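Local coordinates for protein pngf-ii (Elizabethkingia meningoseptica, PDB 4R4X) that probably acts as a peptide:N-glycosidase, cleaving N-linked glycans from glycoproteins at the glycan-asparagine amide bond, at residues S25-S29 against D30-L34; T78-A81 against K82-F85. One frame throughout, in Å; residues are numbered along the deposited sequence.

Both contacts are local ones within the N-terminal domain that this enzyme carries ahead of its PNGase F-like part. Contact 1 (25-34) is the turn end of a beta hairpin. Contact 2 (78-85) is a weakly bonded helical turn at 79-82 and the loop after it, between strands 70-76 and 86-94. Their centres are 18 Å apart, and their nearest atoms about 8 Å apart, so the two do not touch. Contact 1 lies close to bound metal. The side chain of K31 is about 5 Å from a zinc ion, and L33 touches E52, which binds zinc together with D159. Contact 2 lies toward the surface of the same domain.

Contact 1 of 2, residues S25-S29 against D30-L34; sequences SITNS and DKTLL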
loop_
_atom_site.group_PDB
_atom_site.type_symbol
_atom_site.label_atom_id
_atom_site.label_comp_id
_atom_site.label_asym_id
_atom_site.label_seq_id
_atom_site.Cartn_x
_atom_site.Cartn_y
_atom_site.Cartn_z
ATOM N N SER A 25 -21.361 -27.240 14.965
ATOM C CA SER A 25 -21.486 -28.155 13.831
ATOM C C SER A 25 -22.936 -28.591 13.777
ATOM O O SER A 25 -23.515 -28.960 14.818
ATOM C CB SER A 25 -20.563 -29.364 14.000
ATOM O OG SER A 25 -20.747 -30.362 12.984
ATOM N N ILE A 26 -23.529 -28.536 12.590
ATOM C CA ILE A 26 -24.851 -29.097 12.365
ATOM C C ILE A 26 -24.735 -30.197 11.337
ATOM O O ILE A 26 -24.198 -29.982 10.241
ATOM C CB ILE A 26 -25.853 -28.037 11.900
ATOM C CG1 ILE A 26 -25.965 -26.945 12.963
ATOM C CG2 ILE A 26 -27.208 -28.681 11.639
ATOM C CD1 ILE A 26 -26.809 -25.765 12.542
ATOM N N THR A 27 -25.224 -31.387 11.670
ATOM C CA THR A 27 -24.907 -32.531 10.847
ATOM C C THR A 27 -25.996 -33.589 10.813
ATOM O O THR A 27 -26.700 -33.795 11.800
ATOM C CB THR A 27 -23.573 -33.144 11.331
ATOM O OG1 THR A 27 -23.118 -34.101 10.378
ATOM C CG2 THR A 27 -23.722 -33.806 12.696
ATOM N N ASN A 28 -26.137 -34.221 9.657
ATOM C CA ASN A 28 -26.929 -35.429 9.495
ATOM C C ASN A 28 -26.169 -36.330 8.532
ATOM O O ASN A 28 -25.065 -35.977 8.098
ATOM C CB ASN A 28 -28.372 -35.110 9.026
ATOM C CG ASN A 28 -28.429 -34.268 7.750
ATOM O OD1 ASN A 28 -29.176 -33.301 7.642
ATOM N ND2 ASN A 28 -27.658 -34.638 6.794
ATOM N N SER A 29 -26.734 -37.476 8.164
ATOM C CA SER A 29 -25.997 -38.424 7.325
ATOM C C SER A 29 -25.716 -37.937 5.901
ATOM O O SER A 29 -24.898 -38.541 5.223
ATOM C CB SER A 29 -26.699 -39.782 7.289
ATOM O OG SER A 29 -27.977 -39.666 6.694
ATOM N N ASP A 30 -26.378 -36.869 5.451
ATOM C CA ASP A 30 -26.204 -36.347 4.074
ATOM C C ASP A 30 -25.266 -35.131 3.952
ATOM O O ASP A 30 -24.532 -35.018 2.979
ATOM C CB ASP A 30 -27.557 -35.928 3.483
ATOM C CG ASP A 30 -28.555 -37.078 3.418
ATOM O OD1 ASP A 30 -28.207 -38.121 2.833
ATOM O OD2 ASP A 30 -29.673 -36.927 3.949
ATOM N N LYS A 31 -25.324 -34.233 4.932
ATOM C CA LYS A 31 -24.651 -32.928 4.883
ATOM C C LYS A 31 -24.190 -32.520 6.273
ATOM O O LYS A 31 -24.894 -32.789 7.246
ATOM C CB LYS A 31 -25.629 -31.839 4.428
ATOM C CG LYS A 31 -26.192 -31.983 3.033
ATOM C CD LYS A 31 -25.228 -31.422 2.009
ATOM C CE LYS A 31 -25.459 -32.015 0.636
ATOM N NZ LYS A 31 -24.712 -31.165 -0.326
ATOM N N THR A 32 -23.049 -31.841 6.373
ATOM C CA THR A 32 -22.722 -31.134 7.617
ATOM C C THR A 32 -22.259 -29.706 7.364
ATOM O O THR A 32 -21.604 -29.404 6.352
ATOM C CB THR A 32 -21.749 -31.889 8.575
ATOM O OG1 THR A 32 -20.485 -31.220 8.725
ATOM C CG2 THR A 32 -21.552 -33.260 8.180
ATOM N N LEU A 33 -22.658 -28.839 8.283
ATOM C CA LEU A 33 -22.391 -27.411 8.224
ATOM C C LEU A 33 -21.545 -27.045 9.436
ATOM O O LEU A 33 -21.852 -27.468 10.543
ATOM C CB LEU A 33 -23.714 -26.641 8.219
ATOM C CG LEU A 33 -23.584 -25.136 8.448
ATOM C CD1 LEU A 33 -23.028 -24.533 7.189
ATOM C CD2 LEU A 33 -24.927 -24.515 8.822
ATOM N N LEU A 34 -20.452 -26.315 9.214
ATOM C CA LEU A 34 -19.589 -25.879 10.286
ATOM C C LEU A 34 -19.494 -24.360 10.314
ATOM O O LEU A 34 -19.086 -23.707 9.337
ATOM C CB LEU A 34 -18.204 -26.527 10.165
ATOM C CG LEU A 34 -17.118 -26.018 11.119
ATOM C CD1 LEU A 34 -17.475 -26.246 12.587
ATOM C CD2 LEU A 34 -15.786 -26.677 10.768
HETATM O O HOH W 1 -28.412 -40.443 4.039
#
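The antiparallel beta hairpin of strands 23-27 and 31-36 closes here. I26 pairs with L33, and the T27/T32 pair separates them from the turn around S29 and D30. I26 and L33 form a hydrogen-bonded pair. I26 N donates to L33 O at 2.9 Å, and L33 N returns a bond to I26 O at 2.7 Å. Both N-H groups point almost straight at their acceptors. N28 N adds a third bond, to K31 O at 3.1 Å, which holds the mouth of the turn.

The I26 and L33 side chains share one face of the hairpin. With chi1 at 168°, L33 CG swings away from its backbone N to sit beside the carbonyl carbon, and the CD2 branch comes within 4.4 Å of I26 CD1. This is loose apolar contact between branch ends. L33 also touches V50 and E52 of the next strand, and E52 is a zinc ligand.

S25, T27, T32 and L34 lie on the other face. T27 and T32 stand side by side there as a non-hydrogen-bonded pair. T27 OG1 is held from outside the hairpin by a hydrogen bond with K122 O.

At the turn, one water joins two side chains. It donates to D30 OD1 at 2.6 Å and is hydrogen-bonded to S29 OG at 2.8 Å.

Contact 2 of 2, residues T78-A81 against K82-F85; sequences TILA and KQEF
K82 folds back along T78, its side chain running beside that of the threonine and pointing the same way. K82 CB starts 3.7 Å from I79 O. The first torsion sets CG anti to the carbonyl carbon (chi1 -69°), and this turns the chain back toward the start of the helical turn. K82 CG then passes 3.4 Å from T78 O. CD stays near the same carbonyl oxygen, with K82 CD 3.6 Å from T78 O. Beyond CG the chain is extended, which carries its end to the threonine hydroxyl. There K82 CE lies 3.5 Å from T78 OG1. At the tip, K82 NZ donates a hydrogen bond to T78 OG1 at 3.2 Å. The same hydroxyl is hydrogen-bonded to D76 OD1, just before the segment. T78 OG1 is therefore gripped from two residues, and the carboxylate of D76, on the same hydroxyl, may also favour the lysine charge.

The backbone bonds of the turn are uneven. K82 N makes weak bonds to both T78 O and I79 O. The stronger link is Q83 N to L80 O, at 3.0 Å.

Q83 runs beside L80. Q83 CG lies near the backbone oxygens of both I79 and L80, and Q83 NE2 ends 4.0 Å from L80 CD2. Both ends of the amide are held by the loop at 127-129: OE1 accepts from G129 N, and NE2 is hydrogen-bonded to I127 O. This fixes the rotation of the amide. The whole is a weakly bonded, single-turn helix, closed by an i to i+3 backbone bond, in the connection between strands 70-76 and 86-94.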
loop_
_atom_site.group_PDB
_atom_site.type_symbol
_atom_site.label_atom_id
_atom_site.label_comp_id
_atom_site.label_asym_id
_atom_site.label_seq_id
_atom_site.Cartn_x
_atom_site.Cartn_y
_atom_site.Cartn_z
ATOM N N THR A 78 -11.011 -34.026 -2.407
ATOM C CA THR A 78 -9.843 -34.806 -2.016
ATOM C C THR A 78 -9.342 -34.495 -0.609
ATOM O O THR A 78 -8.407 -35.146 -0.136
ATOM C CB THR A 78 -8.656 -34.575 -2.978
ATOM O OG1 THR A 78 -8.124 -33.248 -2.804
ATOM C CG2 THR A 78 -9.078 -34.781 -4.424
ATOM N N ILE A 79 -9.936 -33.502 0.064
ATOM C CA ILE A 79 -9.377 -33.030 1.337
ATOM C C ILE A 79 -9.385 -34.106 2.442
ATOM O O ILE A 79 -8.379 -34.335 3.114
ATOM C CB ILE A 79 -10.130 -31.773 1.853
ATOM C CG1 ILE A 79 -9.883 -30.592 0.901
ATOM C CG2 ILE A 79 -9.682 -31.426 3.270
ATOM C CD1 ILE A 79 -10.416 -29.260 1.403
ATOM N N LEU A 80 -10.534 -34.737 2.637
ATOM C CA LEU A 80 -10.682 -35.731 3.708
ATOM C C LEU A 80 -9.733 -36.909 3.478
ATOM O O LEU A 80 -9.014 -37.302 4.382
ATOM C CB LEU A 80 -12.138 -36.207 3.805
ATOM C CG LEU A 80 -13.113 -35.085 4.172
ATOM C CD1 LEU A 80 -14.500 -35.633 4.445
ATOM C CD2 LEU A 80 -12.578 -34.292 5.350
ATOM N N ALA A 81 -9.707 -37.424 2.248
ATOM C CA ALA A 81 -8.856 -38.574 1.900
ATOM C C ALA A 81 -7.378 -38.333 2.221
ATOM O O ALA A 81 -6.681 -39.259 2.612
ATOM C CB ALA A 81 -9.036 -38.939 0.422
ATOM N N LYS A 82 -6.911 -37.086 2.106
ATOM C CA LYS A 82 -5.512 -36.763 2.377
ATOM C C LYS A 82 -5.110 -36.705 3.848
ATOM O O LYS A 82 -3.926 -36.699 4.149
ATOM C CB LYS A 82 -5.124 -35.446 1.706
ATOM C CG LYS A 82 -5.073 -35.542 0.186
ATOM C CD LYS A 82 -4.905 -34.168 -0.446
ATOM C CE LYS A 82 -4.898 -34.279 -1.957
ATOM N NZ LYS A 82 -4.948 -32.939 -2.578
ATOM N N GLN A 83 -6.068 -36.638 4.767
ATOM C CA GLN A 83 -5.719 -36.529 6.187
ATOM C C GLN A 83 -5.097 -37.851 6.592
ATOM O O GLN A 83 -5.604 -38.889 6.202
ATOM C CB GLN A 83 -6.968 -36.234 7.042
ATOM C CG GLN A 83 -7.606 -34.909 6.654
ATOM C CD GLN A 83 -8.762 -34.490 7.545
ATOM O OE1 GLN A 83 -9.211 -35.232 8.428
ATOM N NE2 GLN A 83 -9.232 -33.267 7.327
ATOM N N GLU A 84 -4.016 -37.798 7.355
ATOM C CA GLU A 84 -3.320 -38.990 7.841
ATOM C C GLU A 84 -3.409 -39.065 9.351
ATOM O O GLU A 84 -2.847 -38.218 10.037
ATOM C CB GLU A 84 -1.839 -38.919 7.485
ATOM C CG GLU A 84 -1.514 -39.220 6.041
ATOM C CD GLU A 84 -0.011 -39.361 5.823
ATOM O OE1 GLU A 84 0.699 -38.331 5.803
ATOM O OE2 GLU A 84 0.462 -40.509 5.686
ATOM N N PHE A 85 -4.090 -40.088 9.857
ATOM C CA PHE A 85 -4.226 -40.319 11.294
ATOM C C PHE A 85 -3.541 -41.605 11.759
ATOM O O PHE A 85 -3.541 -42.607 11.043
ATOM C CB PHE A 85 -5.708 -40.338 11.681
ATOM C CG PHE A 85 -6.299 -38.972 11.773
ATOM C CD1 PHE A 85 -6.144 -38.215 12.926
ATOM C CD2 PHE A 85 -6.972 -38.415 10.694
ATOM C CE1 PHE A 85 -6.662 -36.929 13.003
ATOM C CE2 PHE A 85 -7.487 -37.130 10.766
ATOM C CZ PHE A 85 -7.330 -36.389 11.915
#